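Local coordinates for protein metallo-beta-lactamase (Serratia marcescens, PDB 5B1U) that hydrolyses beta-lactam antibiotics, probably including carbapenems, with a pair of zinc ions in its active site, as expected of a subclass B3 metallo-beta-lactamase, at residues A[170-175]-A[210-215]; A[70-75]-A[148-153]; A[89-94]-A[123-128]. All coordinates share one frame; numbering follows the deposited sequence. Where two conformers were deposited one is given.

Interaction 1. Residues A[170-175]-A[210-215]; sequences VVFADS and IAIAAH. With ZN (zinc ion), chain C; HIW ((2R,4S)-2-[(1S,2R)-1-carboxy-2-hydroxypropyl]-4-[(2-{[(Z)-iminomethyl]amino}ethyl)sulfanyl]-3,4-dihydro-2H-pyrrole-5-ca rboxylic acid), chain V.
Val171 and Ile212 sit at the middle of a parallel strand pairing in which Val170 to Ala173 match Ile210 to Ala213 one for one. Four backbone bonds zip it: Val171 N to Ile210 O and Ile212 N to Val171 O (both 2.8 Å), Ala173 N to Ile212 O and Ala214 N to Ala173 O, the last carrying the pairing just past the strand end.

The apolar contacts lie on the face of Val170, Phe172, Ile210 and Ile212. There Val170 CG1 reaches Ile212 CD1 at 3.8 Å. Phe172, with CG anti to its N (chi1 -163°), lays its ring over Ile212 O and brings CE2 to 4.1 Å from Ile212 CG2, while CE1 approaches Ala214.

Beyond the strands lies the active site. His215 NE2 binds a zinc ion at 2.1 Å, and one face of its ring lies against the thioether arm of hydrolysed imipenem. In one of its two conformers, Ser175 OG donates to the ligand carboxylate O31 at 2.6 Å; O32 of that carboxylate (2.2 Å) and N4 (2.4 Å) coordinate the same zinc, with a water, Asp76 and His77.

Strands 166-173 and 210-213 are joined through helix 190-204 as a beta-alpha-beta unit; strand 155-163 pairs with the other edge of strand 166-173, helix 241-260 covers the Val171 and Ala211 face, and strand 12-15 packs on Ile210 and Ile212.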
loop_
_atom_site.group_PDB
_atom_site.type_symbol
_atom_site.label_atom_id
_atom_site.label_comp_id
_atom_site.label_asym_id
_atom_site.label_seq_id
_atom_site.Cartn_x
_atom_site.Cartn_y
_atom_site.Cartn_z
ATOM N N VAL A 170 -10.528 7.533 -2.873
ATOM C CA VAL A 170 -9.655 6.389 -3.158
ATOM C C VAL A 170 -8.822 6.094 -1.912
ATOM O O VAL A 170 -8.317 6.996 -1.232
ATOM C CB VAL A 170 -8.748 6.674 -4.378
ATOM C CG1 VAL A 170 -7.953 5.423 -4.725
ATOM C CG2 VAL A 170 -9.546 7.150 -5.576
ATOM N N VAL A 171 -8.723 4.813 -1.569
ATOM C CA VAL A 171 -7.926 4.355 -0.423
ATOM C C VAL A 171 -6.945 3.306 -0.896
ATOM O O VAL A 171 -7.355 2.323 -1.530
ATOM C CB VAL A 171 -8.846 3.689 0.628
ATOM C CG1 VAL A 171 -8.058 3.140 1.802
ATOM C CG2 VAL A 171 -9.907 4.680 1.119
ATOM N N PHE A 172 -5.653 3.527 -0.645
ATOM C CA PHE A 172 -4.643 2.478 -0.806
ATOM C C PHE A 172 -4.434 1.848 0.553
ATOM O O PHE A 172 -3.837 2.444 1.469
ATOM C CB PHE A 172 -3.350 3.032 -1.383
ATOM C CG PHE A 172 -2.423 1.966 -1.940
ATOM C CD1 PHE A 172 -1.785 1.044 -1.114
ATOM C CD2 PHE A 172 -2.193 1.880 -3.299
ATOM C CE1 PHE A 172 -0.905 0.099 -1.630
ATOM C CE2 PHE A 172 -1.329 0.928 -3.822
ATOM C CZ PHE A 172 -0.665 0.044 -2.985
ATOM N N ALA A 173 -5.014 0.666 0.711
ATOM C CA ALA A 173 -5.171 0.044 2.035
ATOM C C ALA A 173 -3.939 -0.798 2.380
ATOM O O ALA A 173 -3.621 -1.755 1.684
ATOM C CB ALA A 173 -6.398 -0.854 2.045
ATOM N N ASP A 174 -3.240 -0.419 3.433
ATOM C CA ASP A 174 -2.163 -1.252 3.970
ATOM C C ASP A 174 -2.688 -2.593 4.468
ATOM O O ASP A 174 -3.888 -2.754 4.706
ATOM C CB ASP A 174 -1.466 -0.516 5.106
ATOM C CG ASP A 174 -0.160 -1.128 5.524
ATOM O OD1 ASP A 174 0.408 -1.916 4.750
ATOM O OD2 ASP A 174 0.241 -0.833 6.652
ATOM N N SER A 175 -1.793 -3.558 4.546
ATOM C CA SER A 175 -2.104 -4.866 5.130
ATOM C C SER A 175 -2.487 -4.749 6.581
ATOM O O SER A 175 -1.794 -4.110 7.360
ATOM C CB SER A 175 -0.899 -5.780 5.060
ATOM O OG SER A 175 -1.164 -6.944 5.816
ATOM N N ILE A 210 -13.328 3.667 -3.626
ATOM C CA ILE A 210 -12.468 2.732 -4.357
ATOM C C ILE A 210 -11.332 2.330 -3.436
ATOM O O ILE A 210 -10.529 3.166 -3.028
ATOM C CB ILE A 210 -11.892 3.363 -5.634
ATOM C CG1 ILE A 210 -13.018 3.754 -6.620
ATOM C CG2 ILE A 210 -10.879 2.404 -6.267
ATOM C CD1 ILE A 210 -12.576 4.638 -7.779
ATOM N N ALA A 211 -11.267 1.054 -3.086
ATOM C CA ALA A 211 -10.163 0.558 -2.309
ATOM C C ALA A 211 -9.219 -0.281 -3.150
ATOM O O ALA A 211 -9.646 -1.142 -3.938
ATOM C CB ALA A 211 -10.657 -0.242 -1.120
ATOM N N ILE A 212 -7.935 0.014 -3.027
ATOM C CA ILE A 212 -6.879 -0.738 -3.677
ATOM C C ILE A 212 -6.040 -1.323 -2.558
ATOM O O ILE A 212 -5.395 -0.600 -1.824
ATOM C CB ILE A 212 -6.012 0.123 -4.606
ATOM C CG1 ILE A 212 -6.903 0.719 -5.727
ATOM C CG2 ILE A 212 -4.863 -0.708 -5.145
ATOM C CD1 ILE A 212 -6.573 2.139 -6.083
ATOM N N ALA A 213 -6.132 -2.639 -2.353
ATOM C CA ALA A 213 -5.449 -3.302 -1.239
ATOM C C ALA A 213 -3.991 -3.601 -1.662
ATOM O O ALA A 213 -3.741 -3.934 -2.811
ATOM C CB ALA A 213 -6.168 -4.596 -0.864
ATOM N N ALA A 214 -3.052 -3.494 -0.737
ATOM C CA ALA A 214 -1.633 -3.766 -1.012
ATOM C C ALA A 214 -1.412 -5.099 -1.720
ATOM O O ALA A 214 -0.660 -5.202 -2.702
ATOM C CB ALA A 214 -0.820 -3.649 0.271
ATOM N N HIS A 215 -2.106 -6.135 -1.240
ATOM C CA HIS A 215 -2.306 -7.375 -1.996
ATOM C C HIS A 215 -3.627 -7.273 -2.733
ATOM O O HIS A 215 -4.694 -7.221 -2.124
ATOM C CB HIS A 215 -2.333 -8.606 -1.054
ATOM C CG HIS A 215 -0.999 -8.942 -0.475
ATOM N ND1 HIS A 215 -0.086 -9.713 -1.145
ATOM C CD2 HIS A 215 -0.360 -8.464 0.608
ATOM C CE1 HIS A 215 1.049 -9.744 -0.472
ATOM N NE2 HIS A 215 0.910 -8.974 0.596
HETATM ZN ZN ZN C . 2.453 -8.454 1.950
HETATM O O31 HIW V . -0.767 -9.138 4.386
HETATM C C31 HIW V . 0.376 -9.134 3.895
HETATM O O32 HIW V . 0.879 -8.010 3.434
HETATM C C3 HIW V . 1.058 -10.409 3.713
HETATM N N4 HIW V . 2.115 -10.521 3.031
HETATM C C2 HIW V . 0.606 -11.667 4.384
HETATM C C1 HIW V . 1.804 -12.575 4.098
HETATM C C5 HIW V . 2.605 -11.903 2.954
HETATM C C6 HIW V . 4.130 -11.923 3.046
HETATM C C7 HIW V . 4.624 -13.310 2.716
HETATM O O71 HIW V . 5.805 -13.569 2.834
HETATM O O72 HIW V . 3.848 -14.186 2.128
HETATM C C61 HIW V . 4.691 -11.530 4.408
HETATM O O62 HIW V . 3.933 -10.497 5.048
HETATM C C62 HIW V . 6.129 -11.023 4.266
HETATM S S21 HIW V . -1.026 -12.187 3.802
HETATM C C22 HIW V . -0.924 -12.230 2.017
HETATM C C23 HIW V . -2.272 -12.133 1.295
HETATM N N24 HIW V . -3.229 -11.222 1.904
HETATM C C25 HIW V . -4.196 -11.652 2.712
HETATM N N26 HIW V . -5.005 -10.813 3.170
HETATM O O HOH W 1 3.858 -8.250 3.435
#

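Interaction 2. Residues A[70-75]-A[148-153]; sequences STHSHE and PGHTEG. With ZN (zinc ion), chain B; NA (sodium ion), chain E; HIW ((2R,4S)-2-[(1S,2R)-1-carboxy-2-hydroxypropyl]-4-[(2-{[(Z)-iminomethyl]amino}ethyl)sulfanyl]-3,4-dihydro-2H-pyrrole-5-ca rboxylic acid), chain V.
One water oxygen bridges two zinc ions, 1.9 Å from the zinc that His72, His74 and His150 hold and 2.0 Å from the second, and is also hydrogen-bonded to the hydroxyl O62 of the opened antibiotic. It lies in the ring planes of His72 and His74. NE2 of His72, ND1 of His74 and NE2 of His150, drawn from both segments, are each 2.1 Å from the first zinc.

Convergence on one metal packs the rings closely. His150 turns its edge to the face of His72 in an offset edge-to-face pair, planes 75° apart, with CD2 of His150 only 3.1 Å from NE2 of His72. His74 meets His150 obliquely. Thr151 fills in beside them: its CG2 lies 3.6 Å from NE2 of His74, and its OG1, hydrogen-bonded to Asn98 ND2, comes within 3.3 Å of CB of His72. His72 has CG between its N and carbonyl carbon (chi1 75°), a torsion that turns the ring to the metal.

Each ring nitrogen not on the zinc is hydrogen-bonded to a second-shell group: His72 ND1 to Asp174, His74 NE2 to Asp111 and His150 ND1 to the carbonyl of Thr177. Farther along, a sodium ion ties the carbonyl oxygens of Ser70, Thr71 and Gly153 together.

No direct hydrogen bond crosses between the segments, so their polar connection runs through metal: three histidines, fixed in rotation by their outer partners, present one zinc and the bridging water to the ligand.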
loop_
_atom_site.group_PDB
_atom_site.type_symbol
_atom_site.label_atom_id
_atom_site.label_comp_id
_atom_site.label_asym_id
_atom_site.label_seq_id
_atom_site.Cartn_x
_atom_site.Cartn_y
_atom_site.Cartn_z
ATOM N N SER A 70 5.111 4.667 1.119
ATOM C CA SER A 70 5.206 3.266 1.537
ATOM C C SER A 70 4.042 2.937 2.449
ATOM O O SER A 70 3.794 3.654 3.429
ATOM C CB SER A 70 6.527 3.038 2.260
ATOM O OG SER A 70 6.595 1.748 2.836
ATOM N N THR A 71 3.347 1.857 2.135
ATOM C CA THR A 71 2.392 1.241 3.092
ATOM C C THR A 71 3.135 0.646 4.258
ATOM O O THR A 71 3.007 1.120 5.407
ATOM C CB THR A 71 1.488 0.164 2.446
ATOM O OG1 THR A 71 2.290 -0.802 1.792
ATOM C CG2 THR A 71 0.482 0.805 1.492
ATOM N N HIS A 72 3.940 -0.371 4.003
ATOM C CA HIS A 72 4.770 -0.907 5.040
ATOM C C HIS A 72 6.012 -1.597 4.491
ATOM O O HIS A 72 6.106 -1.928 3.310
ATOM C CB HIS A 72 3.988 -1.841 5.978
ATOM C CG HIS A 72 3.672 -3.179 5.396
ATOM N ND1 HIS A 72 2.506 -3.433 4.713
ATOM C CD2 HIS A 72 4.370 -4.336 5.384
ATOM C CE1 HIS A 72 2.491 -4.685 4.316
ATOM N NE2 HIS A 72 3.618 -5.248 4.681
ATOM N N SER A 73 6.921 -1.867 5.413
ATOM C CA SER A 73 8.325 -2.169 5.088
ATOM C C SER A 73 8.657 -3.668 5.080
ATOM O O SER A 73 9.414 -4.133 5.905
ATOM C CB SER A 73 9.208 -1.414 6.089
ATOM O OG SER A 73 8.771 -1.648 7.426
ATOM N N HIS A 74 7.981 -4.417 4.199
ATOM C CA HIS A 74 8.355 -5.809 3.887
ATOM C C HIS A 74 8.765 -5.933 2.426
ATOM O O HIS A 74 8.387 -5.106 1.585
ATOM C CB HIS A 74 7.203 -6.759 4.168
ATOM C CG HIS A 74 6.921 -6.935 5.613
ATOM N ND1 HIS A 74 5.684 -7.299 6.067
ATOM C CD2 HIS A 74 7.689 -6.744 6.710
ATOM C CE1 HIS A 74 5.715 -7.401 7.380
ATOM N NE2 HIS A 74 6.925 -7.065 7.794
ATOM N N GLU A 75 9.527 -6.992 2.117
ATOM C CA GLU A 75 10.099 -7.135 0.777
ATOM C C GLU A 75 9.054 -7.068 -0.328
ATOM O O GLU A 75 9.373 -6.647 -1.455
ATOM C CB GLU A 75 10.908 -8.428 0.653
ATOM C CG GLU A 75 10.058 -9.710 0.734
ATOM C CD GLU A 75 10.812 -11.027 0.533
ATOM O OE1 GLU A 75 11.703 -11.098 -0.344
ATOM O OE2 GLU A 75 10.435 -12.025 1.191
ATOM N N PRO A 148 -1.124 0.697 12.069
ATOM C CA PRO A 148 -0.168 -0.274 12.604
ATOM C C PRO A 148 -0.764 -1.647 12.904
ATOM O O PRO A 148 -1.995 -1.833 12.939
ATOM C CB PRO A 148 0.292 0.381 13.904
ATOM C CG PRO A 148 -0.881 1.158 14.323
ATOM C CD PRO A 148 -1.408 1.739 13.052
ATOM N N GLY A 149 0.117 -2.618 13.044
ATOM C CA GLY A 149 -0.284 -3.930 13.490
ATOM C C GLY A 149 0.455 -5.017 12.783
ATOM O O GLY A 149 1.175 -5.810 13.384
ATOM N N HIS A 150 0.352 -4.999 11.464
ATOM C CA HIS A 150 1.180 -5.846 10.614
ATOM C C HIS A 150 2.643 -5.365 10.695
ATOM O O HIS A 150 3.569 -6.180 10.653
ATOM C CB HIS A 150 0.588 -5.865 9.195
ATOM C CG HIS A 150 1.328 -6.718 8.223
ATOM N ND1 HIS A 150 1.071 -8.066 8.052
ATOM C CD2 HIS A 150 2.153 -6.364 7.208
ATOM C CE1 HIS A 150 1.799 -8.520 7.046
ATOM N NE2 HIS A 150 2.526 -7.520 6.579
ATOM N N THR A 151 2.825 -4.048 10.754
ATOM C CA THR A 151 4.090 -3.424 11.127
ATOM C C THR A 151 3.746 -2.204 11.991
ATOM O O THR A 151 2.623 -1.647 11.913
ATOM C CB THR A 151 4.917 -2.929 9.913
ATOM O OG1 THR A 151 4.231 -1.849 9.269
ATOM C CG2 THR A 151 5.256 -4.027 8.904
ATOM N N GLU A 152 4.736 -1.710 12.738
ATOM C CA GLU A 152 4.477 -0.583 13.603
ATOM C C GLU A 152 4.237 0.706 12.831
ATOM O O GLU A 152 3.444 1.551 13.256
ATOM C CB GLU A 152 5.629 -0.375 14.577
ATOM C CG GLU A 152 5.286 0.535 15.722
ATOM C CD GLU A 152 6.365 0.550 16.796
ATOM O OE1 GLU A 152 7.313 -0.278 16.730
ATOM O OE2 GLU A 152 6.170 1.321 17.765
ATOM N N GLY A 153 4.897 0.861 11.691
ATOM C CA GLY A 153 4.795 2.100 10.925
ATOM C C GLY A 153 3.868 2.032 9.730
ATOM O O GLY A 153 3.976 2.878 8.845
HETATM ZN ZN ZN B . 3.874 -7.276 5.017
HETATM NA NA NA E . 4.631 3.498 6.096
HETATM O O31 HIW V . -0.767 -9.138 4.386
HETATM C C31 HIW V . 0.376 -9.134 3.895
HETATM O O32 HIW V . 0.879 -8.010 3.434
HETATM C C3 HIW V . 1.058 -10.409 3.713
HETATM N N4 HIW V . 2.115 -10.521 3.031
HETATM C C2 HIW V . 0.606 -11.667 4.384
HETATM C C1 HIW V . 1.804 -12.575 4.098
HETATM C C5 HIW V . 2.605 -11.903 2.954
HETATM C C6 HIW V . 4.130 -11.923 3.046
HETATM C C7 HIW V . 4.624 -13.310 2.716
HETATM O O71 HIW V . 5.805 -13.569 2.834
HETATM O O72 HIW V . 3.848 -14.186 2.128
HETATM C C61 HIW V . 4.691 -11.530 4.408
HETATM O O62 HIW V . 3.933 -10.497 5.048
HETATM C C62 HIW V . 6.129 -11.023 4.266
HETATM S S21 HIW V . -1.026 -12.187 3.802
HETATM C C22 HIW V . -0.924 -12.230 2.017
HETATM C C23 HIW V . -2.272 -12.133 1.295
HETATM N N24 HIW V . -3.229 -11.222 1.904
HETATM C C25 HIW V . -4.196 -11.652 2.712
HETATM N N26 HIW V . -5.005 -10.813 3.170
HETATM O O HOH W 2 6.641 1.659 5.627
HETATM O O HOH W 1 3.858 -8.250 3.435
#

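Interaction 3. Residues A[89-94]-A[123-128]; sequences GATVLA and SAKVRA. With NA (sodium ion), chain J; SO4 (sulfate ion), chain T.
Thr91 and Arg127 meet through torsions that split their polar and apolar parts. Thr91 has OG1 anti to its carbonyl carbon (chi1 -61°), which sends the hydroxyl to a site modelled as sodium, also bound by Gly89 O, and turns CG2 across Arg127, 3.7 Å from its CG. Lys125 NZ lies 3.1 Å from this ion, so its identity is uncertain. Arg127 bends at chi2 (-76°), folding the guanidinium back along its own segment and over Val126 O, to which NH2 donates from above the carbonyl plane.

The backbones run parallel, with Val92, Leu93 and Ala94 opposite Val126, Arg127 and Ala128. Val92 is held at both polar atoms: its N donates to Lys125 O at 2.9 Å, and its O accepts from Arg127 N at 2.8 Å. Ala94 N then bonds to Arg127 O. On the Leu93 face, CD2 of Leu93 rests 3.8 Å from CB of Arg127; on the other, CG2 of Val92 lies 3.6 Å from OG of Ser123; in the conformer described, that hydroxyl donates to a lone pair of Ala124 O. Helix 99-104, which touches Ala94, Val126 and Ala128, belongs to the beta-alpha-beta unit linking these strands, and strand 126-129 is an edge strand of its seven-stranded sheet.

Lys125 has a left-handed backbone conformation just ahead of that strand, and its N donates to sulfate O3. Arg127 grips the same sulfate edge-on with two bonds, NH1 to O4 at 2.7 Å and NH2 to O1 at 2.9 Å. The backbone bonds carry the join between the strands. The sulfate, probably from the crystallisation liquor, is held by the Arg127 guanidinium and the Lys125 N-H, while the Lys125 ammonium goes the other way, to a weak bond with Thr91 OG1.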
loop_
_atom_site.group_PDB
_atom_site.type_symbol
_atom_site.label_atom_id
_atom_site.label_comp_id
_atom_site.label_asym_id
_atom_site.label_seq_id
_atom_site.Cartn_x
_atom_site.Cartn_y
_atom_site.Cartn_z
ATOM N N GLY A 89 14.426 9.962 -8.291
ATOM C CA GLY A 89 14.876 11.046 -7.432
ATOM C C GLY A 89 13.878 11.436 -6.375
ATOM O O GLY A 89 14.087 12.399 -5.634
ATOM N N ALA A 90 12.815 10.634 -6.246
ATOM C CA ALA A 90 11.736 10.973 -5.317
ATOM C C ALA A 90 12.170 10.865 -3.858
ATOM O O ALA A 90 13.131 10.170 -3.509
ATOM C CB ALA A 90 10.559 10.035 -5.551
ATOM N N THR A 91 11.412 11.536 -3.005
ATOM C CA THR A 91 11.482 11.341 -1.568
ATOM C C THR A 91 10.520 10.242 -1.178
ATOM O O THR A 91 9.387 10.191 -1.681
ATOM C CB THR A 91 11.110 12.661 -0.870
ATOM O OG1 THR A 91 12.073 13.649 -1.269
ATOM C CG2 THR A 91 11.121 12.512 0.625
ATOM N N VAL A 92 10.983 9.350 -0.299
ATOM C CA VAL A 92 10.181 8.231 0.213
ATOM C C VAL A 92 9.570 8.633 1.549
ATOM O O VAL A 92 10.288 9.066 2.444
ATOM C CB VAL A 92 11.074 6.983 0.402
ATOM C CG1 VAL A 92 10.287 5.812 0.954
ATOM C CG2 VAL A 92 11.740 6.611 -0.924
ATOM N N LEU A 93 8.247 8.471 1.680
ATOM C CA LEU A 93 7.558 8.821 2.903
ATOM C C LEU A 93 6.980 7.592 3.528
ATOM O O LEU A 93 6.343 6.782 2.839
ATOM C CB LEU A 93 6.442 9.845 2.636
ATOM C CG LEU A 93 6.900 11.141 1.956
ATOM C CD1 LEU A 93 5.731 12.068 1.709
ATOM C CD2 LEU A 93 7.967 11.875 2.760
ATOM N N ALA A 94 7.073 7.506 4.840
ATOM C CA ALA A 94 6.627 6.326 5.572
ATOM C C ALA A 94 6.249 6.667 6.987
ATOM O O ALA A 94 6.675 7.685 7.508
ATOM C CB ALA A 94 7.746 5.278 5.549
ATOM N N SER A 123 16.644 1.881 1.059
ATOM C CA SER A 123 16.397 3.083 0.261
ATOM C C SER A 123 17.095 4.323 0.848
ATOM O O SER A 123 17.232 4.475 2.061
ATOM C CB SER A 123 14.878 3.341 0.149
ATOM O OG SER A 123 14.545 4.411 -0.737
ATOM N N ALA A 124 17.398 5.276 -0.031
ATOM C CA ALA A 124 17.766 6.621 0.351
ATOM C C ALA A 124 16.531 7.495 0.481
ATOM O O ALA A 124 15.462 7.110 0.026
ATOM C CB ALA A 124 18.677 7.210 -0.727
ATOM N N LYS A 125 16.706 8.689 1.053
ATOM C CA LYS A 125 15.708 9.774 1.098
ATOM C C LYS A 125 14.402 9.375 1.751
ATOM O O LYS A 125 13.324 9.779 1.294
ATOM C CB LYS A 125 15.423 10.324 -0.298
ATOM C CG LYS A 125 16.531 11.148 -0.905
ATOM C CD LYS A 125 15.960 12.147 -1.929
ATOM C CE LYS A 125 16.503 13.562 -1.746
ATOM N NZ LYS A 125 15.409 14.564 -1.642
ATOM N N VAL A 126 14.498 8.614 2.842
ATOM C CA VAL A 126 13.326 8.205 3.575
ATOM C C VAL A 126 13.022 9.221 4.684
ATOM O O VAL A 126 13.907 9.620 5.448
ATOM C CB VAL A 126 13.476 6.805 4.186
ATOM C CG1 VAL A 126 12.146 6.361 4.743
ATOM C CG2 VAL A 126 13.984 5.823 3.165
ATOM N N ARG A 127 11.771 9.656 4.729
ATOM C CA ARG A 127 11.292 10.632 5.702
ATOM C C ARG A 127 10.012 10.117 6.346
ATOM O O ARG A 127 9.207 9.420 5.731
ATOM C CB ARG A 127 11.045 11.983 5.042
ATOM C CG ARG A 127 12.173 12.468 4.164
ATOM C CD ARG A 127 13.329 12.993 4.976
ATOM N NE ARG A 127 14.416 13.421 4.095
ATOM C CZ ARG A 127 15.533 12.739 3.825
ATOM N NH1 ARG A 127 16.446 13.255 2.991
ATOM N NH2 ARG A 127 15.802 11.604 4.397
ATOM N N ALA A 128 9.751 10.548 7.561
ATOM C CA ALA A 128 8.527 10.169 8.279
ATOM C C ALA A 128 7.362 11.096 7.993
ATOM O O ALA A 128 7.541 12.297 7.856
ATOM C CB ALA A 128 8.781 10.146 9.762
HETATM NA NA NA J . 13.223 14.193 -3.742
HETATM S S SO4 T . 19.204 10.658 2.870
HETATM O O1 SO4 T . 18.378 10.240 4.007
HETATM O O2 SO4 T . 20.555 10.897 3.498
HETATM O O3 SO4 T . 19.339 9.674 1.776
HETATM O O4 SO4 T . 18.698 11.870 2.269
#

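In the fold
Interactions 1 and 2, with centres 13 Å apart, meet at the dizinc site. They supply ligands to different zinc ions but share the bridging water, and both touch the hydrolysed carbapenem. Asp174 OD1 of interaction 1 lies 2.6 Å from His72 ND1 of interaction 2, a probable hydrogen bond between the residue following the strand and a metal ligand, and Phe172 CD1 packs 3.5 Å from Thr71 CG2. Interaction 3 is nested within the loop closed by interaction 2, their centres 15 Å apart, and reaches it through Ser70 N and Leu93 O at 3.0 Å. About 20 Å between centres separates it from interaction 1, without contact, and it takes no direct part in binding zinc.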